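Long-range contacts in Bd3459 (Bdellovibrio bacteriovorus, PDB 5CEC), which acts as a predatory endopeptidase of the S13 peptidase family, probably cleaving D-Ala-containing peptides of the cell wall, and is bound by the ankyrin-repeat immunity protein Bd3460: residues Pro67-Ser72 / Ala364-Gly369; Lys91-Val96 / Ser230-Leu235; Asp105-Gly110 / Lys138-Glu143; Ala305-Met310 / Tyr379-Met384. The protein carries 1 engineered substitution. All blocks are in the same frame, centred on the assembly; numbering follows the deposited sequence.

In the fold
The four contacts fall into two pairs at opposite sides of the chain's centre. Contacts 1 and 4, with centres 8 Å apart, share the sheet that includes strands 364-373 and 376-385, which hydrogen-bond to each other. The SxxK-type serine of contact 1, Ser70, probably the nucleophile as in related enzymes, binds a sulfate and makes this end the likely active site. Contacts 2 and 3, 9 Å apart between centres, build a separate mixed sheet, where strands 91-98 and 104-109 are neighbours. Centres of contacts 1 and 2 lie about 39 Å apart, their nearest atoms about 23 Å, so the second sheet belongs to a part of the fold remote from Ser70.

Contact 1: residues Pro67-Ser72 / Ala364-Gly369; sequences PLASIS and AKTLMG
In this fold of the beta-lactamase clan, the turn 67-72 leads into helix 72-84, the likely SxxK helix, and rests on strand 364-373. Ile71 is the most deeply engaged residue. With chi1 at 76°, its CG1 sits in the crowded position between the backbone N and the carbonyl carbon, while CG2 stands beside the backbone N, so both branches face the strand. Ile71 CB lies 3.6 Å from Met368 SD, and Ile71 CD1 borders the same sulfur at 3.8 Å. Ile71 CG2 comes 3.4 Å from Thr366 OG1.

Thr366 provides the polar link. Its OG1 also occupies the crowded rotamer, at 62°, and rises from the strand to donate to the backbone: Thr366 OG1 lies 2.8 Å from Leu68 O. The hydroxyl meets that oxygen from above the carbonyl plane, 38° out of it, and Leu68 O takes a second, weak bond from Ile71 N. A buried hydroxyl and a turn carbonyl thereby satisfy each other. Met368 bends at chi3 and crosses Ile71 obliquely; both also touch Met310 of helix 307-322. At the other end of the strand, Ala364 CB touches Pro67 CB at 4.0 Å.

Neighbouring Ser70 hydrogen-bonds to Lys73 and a bound sulfate, an arrangement consistent with an SxxK nucleophile, so the contact seats the turn that carries the probable catalytic serine. The turn closes on itself at Ala69 O, which accepts both Ser72 N at 3.0 Å and Ser72 OG at 2.8 Å.

Contact 2: residues Lys91-Val96 / Ser230-Leu235; sequences KTKLHV and STTMVL. With SO4 (sulfate ion), chain G.
Strands 91-98 and 231-236 run antiparallel in a mixed sheet, their segments at 151°, and the two faces of this ladder differ in character. Six main-chain bonds join them in pairs at Thr92-Leu235, Leu94-Met233 and Val96-Thr231. Leu235 N to Thr92 O is nearly straight at 2.8 Å, whereas the return bond, Thr92 N to Leu235 O, is longer at 3.2 Å and meets the carbonyl from above its plane.

The face of Leu94, Val96 and Met233 is mainly apolar. Val96 and Met233 cross obliquely: Val96 CG2, anti to the carbonyl carbon, leans to Met233 CG at 4.1 Å, and Met233 then folds twice, at chi2 and chi3, carrying its thioether away from the partner strand. Leu94 and Leu235 extend this face against helix 118-130.

The face of Lys93, His95 and Thr232 is largely polar, apart from Val234. His95 and Thr232 lie side by side and point the same way, each with its first branch atom, CG or OG1, anti to the carbonyl carbon (chi1 -61° and -55°). A water in the plane of the imidazole joins His95 ND1, 2.7 Å away, to Thr232 OG1 and Ser230 OG, donating to both hydroxyls; Ser230 OG also bonds to Asn227 O. Thr232 OG1 in turn donates to sulfate O4 at 2.8 Å. His95 CE1 also lies 3.2 Å from sulfate O2 at the ring edge.

His95 NE2 is hydrogen-bonded to Glu109, which could stabilise a protonated imidazole and may raise its pKa; in the crystal the sulfate, probably from the crystallisation liquor, would act in the same sense.

Contact 3: residues Asp105-Gly110 / Lys138-Glu143; sequences DIHIEG and KLTFDE
The imidazole of His107 is bordered at its edge by two polar partners, while Phe224 stacks on the ring. Thr140 OG1 lies near the ring plane, 2.7 Å from His107 ND1, in a short hydrogen bond for which either atom could be the donor. A water also sits in the plane, 2.7 Å from His107 NE2, and donates to Asp142 OD2. Both ring nitrogens are thus engaged, which fixes the ring's rotation. The Asp142 carboxylate stands almost perpendicular to the imidazole, 85° between planes.

His107 reaches this place with CG anti to the backbone N, chi1 174°, whereas Thr140 turns OG1 into the crowded position between its N and carbonyl carbon to meet it. Beneath them runs a parallel ladder, the two strands of a beta-alpha-beta unit in which helix 118-130 makes the crossover between strands 104-109 and 135-141. Ile106 N to Lys138 O and Thr140 N to Ile106 O measure 2.9 Å each, both nearly along the C=O axis. On the other face, Leu139 CD1 sits 3.9 Å from Ile106 CB and touches Ile108 as well, while Phe141 packs against helix 167-182.

Where the strands end, Asp142 turns back on the first segment: Gly110 N donates to Asp142 OD1 at 2.9 Å, from 35° above the carboxylate plane, and Asn144 N supplies a further bond to OD1.

Contact 4: residues Ala305-Met310 / Tyr379-Met384; sequences ATCEMM and YFAVLM
Strand 304-306 gives way to helix 307-322 just above strand 376-385, and the helix start and the strand come closest at Cys307 and Ala381, their CA atoms 6.2 Å apart. Thr306 takes the N-cap position: its OG1 accepts from Met309 N at 3.0 Å with an N-H...O angle of 153°, and Met310 N bonds to Thr306 O as the first turn forms.

Four side chains, two from each segment, then meet. Cys307 places SG anti to its backbone N (chi1 -166°), which swings the sulfur over Ala381, 3.8 Å from Ala381 CB and 3.4 Å from Ala381 O. The methyl of Ala381 is shared, since Met310 CB lies 3.8 Å from Ala381 CB, while the rest of the Met310 chain bends away at chi2 and chi3. Leu383 extends CD1 to the helix start, 4.0 Å from Cys307 CB.

Cys307 SG is the disulfide partner of Cys45, on strand 40-48, the neighbour of strand 376-385 in the sheet. The side chains meet through apolar groups, and the disulfide adds a covalent tie between the first turn of the helix and the same sheet on which its neighbouring residues pack.

Contact 1: residues Pro67-Ser72 / Ala364-Gly369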
# COMPACT_ATOMS: atom_id res chain seq x y z
N PRO A 67 11.26 13.86 5.10
CA PRO A 67 10.01 13.13 5.31
C PRO A 67 10.01 11.77 4.62
O PRO A 67 10.45 11.67 3.48
CB PRO A 67 8.96 14.04 4.70
CG PRO A 67 9.56 15.40 4.67
CD PRO A 67 11.03 15.17 4.46
N LEU A 68 9.57 10.76 5.35
CA LEU A 68 9.57 9.39 4.85
C LEU A 68 8.27 8.95 4.21
O LEU A 68 8.25 8.00 3.41
CB LEU A 68 9.86 8.44 6.00
CG LEU A 68 11.16 8.64 6.78
CD1 LEU A 68 11.30 7.58 7.86
CD2 LEU A 68 12.34 8.57 5.82
N ALA A 69 7.18 9.55 4.64
CA ALA A 69 5.85 9.02 4.29
C ALA A 69 5.78 7.54 4.68
O ALA A 69 6.39 7.14 5.69
CB ALA A 69 5.51 9.26 2.81
N SER A 70 5.12 6.70 3.88
CA SER A 70 4.84 5.33 4.31
C SER A 70 6.04 4.39 4.27
O SER A 70 5.91 3.25 4.72
CB SER A 70 3.64 4.73 3.56
OG SER A 70 2.42 5.30 4.01
N ILE A 71 7.23 4.80 3.80
CA ILE A 71 8.39 3.94 4.08
C ILE A 71 8.68 3.86 5.57
O ILE A 71 9.33 2.91 6.03
CB ILE A 71 9.63 4.23 3.24
CG1 ILE A 71 10.37 5.50 3.70
CG2 ILE A 71 9.29 4.20 1.77
CD1 ILE A 71 11.65 5.78 2.93
N SER A 72 8.12 4.77 6.35
CA SER A 72 8.07 4.61 7.80
C SER A 72 7.62 3.21 8.23
O SER A 72 8.01 2.70 9.26
CB SER A 72 7.07 5.60 8.43
OG SER A 72 7.48 6.93 8.31
N ALA A 364 6.78 14.76 -0.06
CA ALA A 364 7.71 13.68 -0.41
C ALA A 364 7.07 12.54 -1.16
O ALA A 364 5.92 12.19 -0.92
CB ALA A 364 8.38 13.09 0.85
N LYS A 365 7.88 11.94 -2.03
CA LYS A 365 7.57 10.66 -2.67
C LYS A 365 8.78 9.79 -2.40
O LYS A 365 9.93 10.23 -2.63
CB LYS A 365 7.33 10.82 -4.18
CG LYS A 365 6.67 9.60 -4.81
CD LYS A 365 5.15 9.63 -4.59
CE LYS A 365 4.45 8.39 -5.15
NZ LYS A 365 4.77 7.24 -4.27
N THR A 366 8.56 8.59 -1.87
CA THR A 366 9.68 7.80 -1.41
C THR A 366 9.52 6.33 -1.82
O THR A 366 8.43 5.84 -2.11
CB THR A 366 9.77 7.93 0.12
OG1 THR A 366 8.59 7.41 0.72
CG2 THR A 366 10.01 9.35 0.56
N LEU A 367 10.64 5.62 -1.77
CA LEU A 367 10.71 4.17 -2.05
C LEU A 367 11.92 3.61 -1.35
O LEU A 367 12.99 4.23 -1.42
CB LEU A 367 10.81 3.90 -3.56
CG LEU A 367 10.52 2.50 -4.02
CD1 LEU A 367 9.04 2.17 -3.92
CD2 LEU A 367 11.01 2.29 -5.42
N MET A 368 11.79 2.44 -0.75
CA MET A 368 12.96 1.75 -0.22
C MET A 368 12.76 0.25 -0.35
O MET A 368 11.62 -0.24 -0.33
CB MET A 368 13.26 2.16 1.22
CG MET A 368 12.29 1.62 2.26
SD MET A 368 12.53 2.25 3.94
CE MET A 368 13.83 1.19 4.49
N GLY A 369 13.85 -0.49 -0.34
CA GLY A 369 13.75 -1.94 -0.46
C GLY A 369 15.05 -2.55 -0.93
O GLY A 369 16.16 -2.03 -0.66

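Contact 2: residues Lys91-Val96 / Ser230-Leu235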
# COMPACT_ATOMS: atom_id res chain seq x y z
N LYS A 91 -3.09 -13.69 20.27
CA LYS A 91 -3.94 -14.78 20.81
C LYS A 91 -5.13 -14.18 21.53
O LYS A 91 -5.08 -13.93 22.75
CB LYS A 91 -3.10 -15.68 21.72
CG LYS A 91 -1.92 -16.29 20.99
CD LYS A 91 -1.00 -17.03 21.94
CE LYS A 91 0.40 -17.17 21.37
NZ LYS A 91 1.06 -15.86 21.03
N THR A 92 -6.20 -13.90 20.78
CA THR A 92 -7.44 -13.36 21.36
C THR A 92 -8.12 -14.54 22.07
O THR A 92 -8.24 -15.63 21.50
CB THR A 92 -8.34 -12.78 20.26
OG1 THR A 92 -7.62 -11.76 19.57
CG2 THR A 92 -9.61 -12.20 20.83
N LYS A 93 -8.52 -14.33 23.33
CA LYS A 93 -9.14 -15.38 24.12
C LYS A 93 -10.62 -15.09 24.33
O LYS A 93 -11.03 -13.96 24.56
CB LYS A 93 -8.40 -15.52 25.45
CG LYS A 93 -6.98 -16.02 25.27
CD LYS A 93 -6.24 -16.08 26.60
CE LYS A 93 -4.99 -16.95 26.48
NZ LYS A 93 -4.35 -17.20 27.79
N LEU A 94 -11.43 -16.11 24.16
CA LEU A 94 -12.85 -16.03 24.43
C LEU A 94 -13.11 -16.93 25.63
O LEU A 94 -12.81 -18.12 25.61
CB LEU A 94 -13.64 -16.51 23.23
CG LEU A 94 -13.98 -15.46 22.17
CD1 LEU A 94 -12.75 -14.97 21.46
CD2 LEU A 94 -14.98 -16.07 21.20
N HIS A 95 -13.72 -16.36 26.65
CA HIS A 95 -14.10 -17.09 27.85
C HIS A 95 -15.58 -17.38 27.72
O HIS A 95 -16.37 -16.46 27.74
CB HIS A 95 -13.78 -16.23 29.06
CG HIS A 95 -12.33 -15.91 29.19
ND1 HIS A 95 -11.48 -16.71 29.90
CD2 HIS A 95 -11.57 -14.92 28.66
CE1 HIS A 95 -10.26 -16.21 29.86
NE2 HIS A 95 -10.28 -15.12 29.10
N VAL A 96 -15.92 -18.66 27.52
CA VAL A 96 -17.25 -19.07 27.07
C VAL A 96 -17.95 -19.84 28.18
O VAL A 96 -17.43 -20.87 28.63
CB VAL A 96 -17.17 -19.96 25.81
CG1 VAL A 96 -18.56 -20.34 25.33
CG2 VAL A 96 -16.38 -19.24 24.71
N SER A 230 -16.66 -21.62 32.94
CA SER A 230 -16.24 -21.16 31.63
C SER A 230 -15.14 -22.05 31.01
O SER A 230 -14.39 -22.75 31.71
CB SER A 230 -15.77 -19.72 31.73
OG SER A 230 -14.54 -19.64 32.40
N THR A 231 -15.05 -21.99 29.68
CA THR A 231 -13.97 -22.62 28.94
C THR A 231 -13.25 -21.50 28.17
O THR A 231 -13.89 -20.68 27.54
CB THR A 231 -14.49 -23.64 27.89
OG1 THR A 231 -15.27 -24.67 28.52
CG2 THR A 231 -13.32 -24.28 27.17
N THR A 232 -11.92 -21.50 28.20
CA THR A 232 -11.12 -20.54 27.46
C THR A 232 -10.79 -21.12 26.11
O THR A 232 -10.17 -22.16 25.98
CB THR A 232 -9.82 -20.21 28.20
OG1 THR A 232 -10.15 -19.75 29.51
CG2 THR A 232 -9.03 -19.12 27.46
N MET A 233 -11.24 -20.41 25.08
CA MET A 233 -10.98 -20.74 23.71
C MET A 233 -10.03 -19.66 23.17
O MET A 233 -10.07 -18.50 23.62
CB MET A 233 -12.31 -20.77 22.94
CG MET A 233 -13.35 -21.72 23.53
SD MET A 233 -12.83 -23.43 23.47
CE MET A 233 -12.97 -23.73 21.71
N VAL A 234 -9.15 -20.04 22.25
CA VAL A 234 -8.22 -19.09 21.65
C VAL A 234 -8.46 -19.00 20.15
O VAL A 234 -8.67 -20.01 19.46
CB VAL A 234 -6.73 -19.39 21.98
CG1 VAL A 234 -6.24 -20.67 21.32
CG2 VAL A 234 -5.85 -18.21 21.56
N LEU A 235 -8.47 -17.75 19.67
CA LEU A 235 -8.55 -17.43 18.26
C LEU A 235 -7.25 -16.73 17.90
O LEU A 235 -7.07 -15.53 18.14
CB LEU A 235 -9.73 -16.48 18.00
CG LEU A 235 -9.98 -16.13 16.53
CD1 LEU A 235 -10.79 -17.23 15.85
CD2 LEU A 235 -10.68 -14.77 16.42
S SO4 G . -7.10 -18.45 31.40
O1 SO4 G . -5.71 -18.96 31.36
O2 SO4 G . -7.30 -17.48 30.29
O3 SO4 G . -7.34 -17.77 32.70
O4 SO4 G . -7.99 -19.63 31.24
O HOH W 1 -6.75 -12.60 17.26
O HOH W 2 -12.59 -19.12 30.55

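Contact 3: residues Asp105-Gly110 / Lys138-Glu143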
# COMPACT_ATOMS: atom_id res chain seq x y z
N ASP A 105 -22.63 -17.01 27.45
CA ASP A 105 -21.97 -15.74 27.76
C ASP A 105 -20.54 -15.83 27.28
O ASP A 105 -19.88 -16.88 27.44
CB ASP A 105 -21.96 -15.45 29.27
CG ASP A 105 -23.32 -15.07 29.81
OD1 ASP A 105 -24.22 -14.64 29.04
OD2 ASP A 105 -23.49 -15.21 31.04
N ILE A 106 -20.04 -14.74 26.68
CA ILE A 106 -18.69 -14.73 26.15
C ILE A 106 -18.00 -13.46 26.56
O ILE A 106 -18.50 -12.37 26.31
CB ILE A 106 -18.63 -14.88 24.64
CG1 ILE A 106 -19.27 -16.21 24.23
CG2 ILE A 106 -17.18 -14.81 24.14
CD1 ILE A 106 -19.23 -16.49 22.74
N HIS A 107 -16.82 -13.59 27.17
CA HIS A 107 -15.96 -12.44 27.43
C HIS A 107 -14.74 -12.52 26.51
O HIS A 107 -14.05 -13.53 26.51
CB HIS A 107 -15.47 -12.38 28.87
CG HIS A 107 -14.47 -11.29 29.13
ND1 HIS A 107 -14.82 -9.96 29.21
CD2 HIS A 107 -13.13 -11.34 29.31
CE1 HIS A 107 -13.74 -9.25 29.47
NE2 HIS A 107 -12.70 -10.05 29.52
N ILE A 108 -14.49 -11.46 25.74
CA ILE A 108 -13.30 -11.37 24.89
C ILE A 108 -12.13 -10.71 25.64
O ILE A 108 -12.21 -9.53 26.01
CB ILE A 108 -13.57 -10.62 23.58
CG1 ILE A 108 -14.70 -11.30 22.77
CG2 ILE A 108 -12.30 -10.56 22.76
CD1 ILE A 108 -15.15 -10.51 21.57
N GLU A 109 -11.10 -11.49 25.90
CA GLU A 109 -9.86 -11.02 26.45
C GLU A 109 -8.96 -10.72 25.26
O GLU A 109 -8.46 -11.63 24.59
CB GLU A 109 -9.27 -12.10 27.38
CG GLU A 109 -7.86 -11.78 27.88
CD GLU A 109 -7.25 -12.88 28.73
OE1 GLU A 109 -7.90 -13.92 28.95
OE2 GLU A 109 -6.08 -12.72 29.16
N GLY A 110 -8.81 -9.43 24.95
CA GLY A 110 -8.13 -9.06 23.73
C GLY A 110 -6.63 -9.28 23.74
O GLY A 110 -6.01 -9.43 24.79
N LYS A 138 -24.71 -12.49 26.87
CA LYS A 138 -23.90 -11.36 27.25
C LYS A 138 -22.53 -11.51 26.58
O LYS A 138 -21.83 -12.51 26.75
CB LYS A 138 -23.78 -11.26 28.77
CG LYS A 138 -23.04 -10.04 29.25
CD LYS A 138 -23.18 -9.82 30.75
CE LYS A 138 -22.55 -10.94 31.56
NZ LYS A 138 -22.55 -10.62 33.02
N LEU A 139 -22.21 -10.55 25.72
CA LEU A 139 -20.90 -10.42 25.12
C LEU A 139 -20.17 -9.28 25.76
O LEU A 139 -20.60 -8.13 25.68
CB LEU A 139 -21.01 -10.21 23.61
CG LEU A 139 -19.69 -10.04 22.86
CD1 LEU A 139 -18.84 -11.30 22.99
CD2 LEU A 139 -19.93 -9.69 21.40
N THR A 140 -19.05 -9.56 26.41
CA THR A 140 -18.23 -8.51 27.00
C THR A 140 -16.84 -8.56 26.42
O THR A 140 -16.48 -9.53 25.78
CB THR A 140 -18.21 -8.58 28.55
OG1 THR A 140 -17.54 -9.75 28.99
CG2 THR A 140 -19.61 -8.52 29.10
N PHE A 141 -16.08 -7.49 26.60
CA PHE A 141 -14.76 -7.35 25.99
C PHE A 141 -13.92 -6.39 26.82
O PHE A 141 -14.46 -5.50 27.48
CB PHE A 141 -14.87 -6.86 24.55
CG PHE A 141 -15.44 -5.47 24.43
CD1 PHE A 141 -16.81 -5.25 24.41
CD2 PHE A 141 -14.60 -4.37 24.40
CE1 PHE A 141 -17.32 -3.98 24.37
CE2 PHE A 141 -15.12 -3.10 24.38
CZ PHE A 141 -16.47 -2.91 24.35
N ASP A 142 -12.60 -6.59 26.77
CA ASP A 142 -11.68 -5.74 27.54
C ASP A 142 -10.98 -4.71 26.63
O ASP A 142 -11.28 -4.56 25.44
CB ASP A 142 -10.69 -6.58 28.38
CG ASP A 142 -9.64 -7.29 27.57
OD1 ASP A 142 -9.44 -7.00 26.36
OD2 ASP A 142 -8.98 -8.18 28.18
N GLU A 143 -10.09 -3.96 27.25
CA GLU A 143 -9.44 -2.83 26.61
C GLU A 143 -8.36 -3.21 25.62
O GLU A 143 -7.84 -2.36 24.92
CB GLU A 143 -8.89 -1.84 27.66
CG GLU A 143 -7.72 -2.35 28.48
CD GLU A 143 -8.10 -3.08 29.76
OE1 GLU A 143 -9.13 -3.80 29.83
OE2 GLU A 143 -7.30 -2.98 30.70
O HOH W 3 -10.15 -9.65 30.16
O HOH W 4 -6.46 -8.61 27.41

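Contact 4: residues Ala305-Met310 / Tyr379-Met384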
# COMPACT_ATOMS: atom_id res chain seq x y z
N ALA A 305 13.64 10.73 8.65
CA ALA A 305 14.90 10.04 8.93
C ALA A 305 15.85 10.25 7.79
O ALA A 305 15.48 10.76 6.72
CB ALA A 305 14.69 8.54 9.14
N THR A 306 17.10 9.84 8.00
CA THR A 306 18.09 9.91 6.96
C THR A 306 17.97 8.72 6.01
O THR A 306 17.51 7.65 6.38
CB THR A 306 19.52 9.98 7.53
OG1 THR A 306 19.85 8.72 8.11
CG2 THR A 306 19.67 11.10 8.59
N CYS A 307 18.48 8.91 4.80
CA CYS A 307 18.54 7.85 3.80
C CYS A 307 19.44 6.71 4.35
O CYS A 307 19.10 5.53 4.23
CB CYS A 307 19.05 8.41 2.49
SG CYS A 307 18.80 7.33 1.08
N GLU A 308 20.57 7.06 4.98
CA GLU A 308 21.44 6.05 5.62
C GLU A 308 20.68 5.20 6.63
O GLU A 308 20.83 3.97 6.66
CB GLU A 308 22.66 6.68 6.31
CG GLU A 308 23.73 7.14 5.35
CD GLU A 308 25.03 7.53 6.03
OE1 GLU A 308 25.12 7.50 7.28
OE2 GLU A 308 25.99 7.86 5.31
N MET A 309 19.83 5.84 7.43
CA MET A 309 19.04 5.11 8.41
C MET A 309 18.12 4.08 7.73
O MET A 309 17.89 2.98 8.25
CB MET A 309 18.22 6.05 9.30
CG MET A 309 19.00 6.63 10.46
SD MET A 309 19.59 5.42 11.66
CE MET A 309 18.24 4.28 11.73
N MET A 310 17.55 4.45 6.58
CA MET A 310 16.72 3.50 5.84
C MET A 310 17.50 2.25 5.39
O MET A 310 17.00 1.13 5.46
CB MET A 310 16.02 4.21 4.69
CG MET A 310 15.04 5.29 5.11
SD MET A 310 13.75 4.73 6.28
CE MET A 310 14.46 5.11 7.87
N TYR A 379 20.43 -3.17 -1.19
CA TYR A 379 19.45 -2.31 -0.51
C TYR A 379 19.48 -0.91 -1.10
O TYR A 379 20.54 -0.40 -1.50
CB TYR A 379 19.78 -2.18 0.99
CG TYR A 379 19.89 -3.50 1.71
CD1 TYR A 379 18.85 -4.41 1.69
CD2 TYR A 379 21.04 -3.85 2.42
CE1 TYR A 379 18.94 -5.62 2.34
CE2 TYR A 379 21.14 -5.05 3.08
CZ TYR A 379 20.10 -5.95 3.02
OH TYR A 379 20.20 -7.17 3.66
N PHE A 380 18.32 -0.27 -1.18
CA PHE A 380 18.26 1.10 -1.66
C PHE A 380 17.19 1.89 -0.93
O PHE A 380 16.26 1.33 -0.37
CB PHE A 380 17.95 1.11 -3.18
CG PHE A 380 16.52 0.76 -3.51
CD1 PHE A 380 15.56 1.75 -3.53
CD2 PHE A 380 16.13 -0.56 -3.72
CE1 PHE A 380 14.24 1.42 -3.78
CE2 PHE A 380 14.82 -0.88 -3.94
CZ PHE A 380 13.88 0.11 -3.98
N ALA A 381 17.35 3.20 -0.99
CA ALA A 381 16.30 4.13 -0.57
C ALA A 381 16.38 5.38 -1.41
O ALA A 381 17.47 5.90 -1.68
CB ALA A 381 16.35 4.46 0.89
N VAL A 382 15.21 5.84 -1.86
CA VAL A 382 15.10 7.07 -2.67
C VAL A 382 14.10 8.00 -2.01
O VAL A 382 12.94 7.61 -1.81
CB VAL A 382 14.64 6.80 -4.12
CG1 VAL A 382 14.76 8.05 -4.97
CG2 VAL A 382 15.39 5.64 -4.75
N LEU A 383 14.57 9.20 -1.66
CA LEU A 383 13.76 10.19 -0.96
C LEU A 383 13.63 11.38 -1.90
O LEU A 383 14.60 12.08 -2.12
CB LEU A 383 14.38 10.59 0.37
CG LEU A 383 14.74 9.43 1.30
CD1 LEU A 383 15.41 9.97 2.56
CD2 LEU A 383 13.55 8.59 1.67
N MET A 384 12.44 11.58 -2.49
CA MET A 384 12.18 12.73 -3.37
C MET A 384 11.43 13.78 -2.62
O MET A 384 10.62 13.49 -1.74
CB MET A 384 11.36 12.36 -4.59
CG MET A 384 11.91 11.26 -5.46
SD MET A 384 13.43 11.69 -6.33
CE MET A 384 12.87 13.00 -7.40